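Local coordinates for dephospho-CoA kinase (PDB 6N39), which probably phosphorylates the 3'-hydroxyl of dephospho-CoA with ATP, the last step of coenzyme A synthesis, and carries a C-terminal UPF0157 (GrpB) domain involved in its proper folding, at residues P307-T312 and D399-A404. Residues are numbered along the deposited sequence; the frame is centred on the assembly and turned at random.
Sequences PDARST and DAYRRA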
ATOM      1  N   PRO A 307     -10.972   8.314  32.583  1.00 43.43           N
ATOM      2  CA  PRO A 307     -11.008   9.534  33.388  1.00 42.39           C
ATOM      3  C   PRO A 307      -9.613  10.137  33.504  1.00 45.20           C
ATOM      4  O   PRO A 307      -8.603   9.472  33.264  1.00 41.04           O
ATOM      5  CB  PRO A 307     -11.508   9.037  34.742  1.00 44.90           C
ATOM      6  CG  PRO A 307     -10.990   7.616  34.797  1.00 43.58           C
ATOM      7  CD  PRO A 307     -11.060   7.097  33.401  1.00 37.76           C
ATOM      8  N   ASP A 308      -9.577  11.404  33.911  1.00 39.62           N
ATOM      9  CA  ASP A 308      -8.344  12.190  34.008  1.00 44.32           C
ATOM     10  C   ASP A 308      -7.477  11.965  32.775  1.00 42.50           C
ATOM     11  O   ASP A 308      -6.351  11.469  32.848  1.00 40.63           O
ATOM     12  CB  ASP A 308      -7.574  11.865  35.287  1.00 53.07           C
ATOM     13  CG  ASP A 308      -6.420  12.833  35.536  1.00 64.55           C
ATOM     14  OD1 ASP A 308      -6.422  13.943  34.956  1.00 66.27           O
ATOM     15  OD2 ASP A 308      -5.495  12.480  36.302  1.00 64.69           O
ATOM     16  N   ALA A 309      -8.056  12.319  31.623  1.00 41.30           N
ATOM     17  CA  ALA A 309      -7.400  12.151  30.333  1.00 41.58           C
ATOM     18  C   ALA A 309      -6.112  12.965  30.265  1.00 44.01           C
ATOM     19  O   ALA A 309      -6.045  14.095  30.757  1.00 44.23           O
ATOM     20  CB  ALA A 309      -8.350  12.579  29.204  1.00 36.56           C
ATOM     21  N   ARG A 310      -5.094  12.398  29.626  1.00 39.60           N
ATOM     22  CA  ARG A 310      -3.764  12.990  29.637  1.00 40.91           C
ATOM     23  C   ARG A 310      -3.299  13.338  28.229  1.00 37.38           C
ATOM     24  O   ARG A 310      -3.650  12.668  27.254  1.00 36.79           O
ATOM     25  CB  ARG A 310      -2.746  12.051  30.286  1.00 39.72           C
ATOM     26  CG  ARG A 310      -3.096  11.619  31.694  1.00 35.90           C
ATOM     27  CD  ARG A 310      -2.989  12.778  32.667  1.00 41.53           C
ATOM     28  NE  ARG A 310      -1.780  13.562  32.443  1.00 46.80           N
ATOM     29  CZ  ARG A 310      -0.587  13.271  32.956  1.00 50.74           C
ATOM     30  NH1 ARG A 310      -0.426  12.204  33.731  1.00 50.05           N
ATOM     31  NH2 ARG A 310       0.450  14.051  32.693  1.00 48.16           N
ATOM     32  N   SER A 311      -2.486  14.389  28.136  1.00 41.13           N
ATOM     33  CA  SER A 311      -1.839  14.774  26.887  1.00 37.25           C
ATOM     34  C   SER A 311      -0.550  15.506  27.216  1.00 39.43           C
ATOM     35  O   SER A 311      -0.442  16.132  28.278  1.00 40.40           O
ATOM     36  CB  SER A 311      -2.724  15.690  26.042  1.00 37.08           C
ATOM     37  OG  SER A 311      -2.090  16.010  24.813  1.00 35.35           O
ATOM     38  N   THR A 312       0.427  15.439  26.296  1.00 40.63           N
ATOM     39  CA  THR A 312       1.577  16.336  26.421  1.00 48.13           C
ATOM     40  C   THR A 312       1.291  17.718  25.847  1.00 48.10           C
ATOM     41  O   THR A 312       2.156  18.596  25.927  1.00 50.26           O
ATOM     42  CB  THR A 312       2.842  15.754  25.751  1.00 43.80           C
ATOM     43  OG1 THR A 312       2.658  15.614  24.333  1.00 41.03           O
ATOM     44  CG2 THR A 312       3.210  14.393  26.354  1.00 41.64           C
ATOM     45  N   ASP A 399      -5.835   0.487  33.858  1.00 44.41           N
ATOM     46  CA  ASP A 399      -4.607   0.512  34.648  1.00 44.08           C
ATOM     47  C   ASP A 399      -3.392   0.698  33.753  1.00 39.93           C
ATOM     48  O   ASP A 399      -2.435   1.385  34.135  1.00 46.29           O
ATOM     49  CB  ASP A 399      -4.500  -0.775  35.469  1.00 54.67           C
ATOM     50  CG  ASP A 399      -3.239  -0.845  36.303  1.00 58.10           C
ATOM     51  OD1 ASP A 399      -3.045   0.009  37.203  1.00 57.71           O
ATOM     52  OD2 ASP A 399      -2.462  -1.792  36.074  1.00 70.07           O
ATOM     53  N   ALA A 400      -3.424   0.129  32.540  1.00 35.59           N
ATOM     54  CA  ALA A 400      -2.327   0.364  31.611  1.00 41.98           C
ATOM     55  C   ALA A 400      -2.228   1.840  31.245  1.00 48.55           C
ATOM     56  O   ALA A 400      -1.125   2.378  31.119  1.00 40.21           O
ATOM     57  CB  ALA A 400      -2.499  -0.489  30.357  1.00 40.72           C
ATOM     58  N   TYR A 401      -3.373   2.510  31.063  1.00 42.23           N
ATOM     59  CA  TYR A 401      -3.386   3.943  30.786  1.00 39.40           C
ATOM     60  C   TYR A 401      -2.702   4.703  31.912  1.00 39.61           C
ATOM     61  O   TYR A 401      -1.813   5.540  31.675  1.00 37.03           O
ATOM     62  CB  TYR A 401      -4.839   4.416  30.610  1.00 37.44           C
ATOM     63  CG  TYR A 401      -5.013   5.838  30.105  1.00 39.63           C
ATOM     64  CD1 TYR A 401      -4.881   6.134  28.749  1.00 35.40           C
ATOM     65  CD2 TYR A 401      -5.334   6.875  30.976  1.00 35.64           C
ATOM     66  CE1 TYR A 401      -5.052   7.425  28.268  1.00 33.92           C
ATOM     67  CE2 TYR A 401      -5.492   8.180  30.506  1.00 35.95           C
ATOM     68  CZ  TYR A 401      -5.355   8.447  29.152  1.00 35.75           C
ATOM     69  OH  TYR A 401      -5.509   9.737  28.677  1.00 33.79           O
ATOM     70  N   ARG A 402      -3.085   4.394  33.158  1.00 34.28           N
ATOM     71  CA  ARG A 402      -2.488   5.110  34.282  1.00 36.45           C
ATOM     72  C   ARG A 402      -0.982   4.860  34.364  1.00 43.52           C
ATOM     73  O   ARG A 402      -0.199   5.788  34.630  1.00 39.83           O
ATOM     74  CB  ARG A 402      -3.187   4.717  35.590  1.00 43.46           C
ATOM     75  CG  ARG A 402      -4.634   5.236  35.683  1.00 51.46           C
ATOM     76  CD  ARG A 402      -5.274   4.932  37.036  1.00 61.09           C
ATOM     77  NE  ARG A 402      -5.430   3.492  37.238  1.00 72.26           N
ATOM     78  CZ  ARG A 402      -6.579   2.826  37.125  1.00 66.12           C
ATOM     79  NH1 ARG A 402      -7.711   3.465  36.827  1.00 59.51           N
ATOM     80  NH2 ARG A 402      -6.589   1.514  37.313  1.00 60.94           N
ATOM     81  N   ARG A 403      -0.555   3.624  34.105  1.00 40.73           N
ATOM     82  CA  ARG A 403       0.856   3.289  34.266  1.00 45.55           C
ATOM     83  C   ARG A 403       1.689   3.892  33.147  1.00 40.12           C
ATOM     84  O   ARG A 403       2.781   4.413  33.391  1.00 40.92           O
ATOM     85  CB  ARG A 403       1.041   1.774  34.310  1.00 45.45           C
ATOM     86  CG  ARG A 403       0.551   1.110  35.601  1.00 53.71           C
ATOM     87  CD  ARG A 403       0.067  -0.303  35.307  1.00 53.33           C
ATOM     88  NE  ARG A 403       1.154  -1.195  34.923  1.00 61.58           N
ATOM     89  CZ  ARG A 403       0.978  -2.390  34.366  1.00 72.98           C
ATOM     90  NH1 ARG A 403      -0.247  -2.829  34.106  1.00 77.61           N
ATOM     91  NH2 ARG A 403       2.031  -3.143  34.067  1.00 74.72           N
ATOM     92  N   ALA A 404       1.204   3.793  31.908  1.00 38.88           N
ATOM     93  CA  ALA A 404       1.894   4.411  30.787  1.00 41.06           C
ATOM     94  C   ALA A 404       2.093   5.898  31.031  1.00 43.40           C
ATOM     95  O   ALA A 404       3.181   6.432  30.790  1.00 47.10           O
ATOM     96  CB  ALA A 404       1.110   4.181  29.492  1.00 34.83           C
TER
HETATM   97  O   HOH W   1      -3.904  10.050  26.663  1.00 30.23           O
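Tyr401 reaches out from helix 386-411 to the irregular loop segment 307-312, around Ala309 and Arg310, where the two backbones stay well apart: the CA atoms of Arg310 and Tyr401 are 9.1 Å from each other, and those of Asp308 and Arg402 9.2 Å. One phenol ring bridges this gap. With CG anti to the backbone N (chi1 -171°), the ring projects from the helix and brings its hydroxyl to the loop backbone. There Arg310 N donates a nearly straight hydrogen bond to Tyr401 OH, 2.9 Å long with an angle of 164° at the hydrogen. The loop meets the edge of the ring, near its plane: Ala309 CA lies 3.5 Å from Tyr401 OH, and Asp308 O is 4.1 Å from Tyr401 CE2. A water joins the same hydroxyl to Arg310 O, accepting from Tyr401 OH at 2.6 Å and donating to the carbonyl at 2.7 Å. The hydroxyl thus takes one bond and gives one, and directly or through water it serves both the N-H and the C=O of Arg310. Phe353 and Trp405 pack edge-to-face with the ring. Arg310 starts toward the helix, its CB 3.9 Å from Tyr401 OH, but its chain bends at chi2 and chi3 and carries the guanidinium away to salt bridges with Asp317 and Asp409. On the helix, Asp399 pairs with Arg403 one turn on, and Arg403 also bridges to Asp370. Far from the predicted ATP site, a tyrosine hydroxyl, bonded to a loop N-H directly and to the C=O of the same residue through a water, joins the loop between helix 286-291 and strand 328-331 to the C-terminal helix of the UPF0157 (GrpB) region.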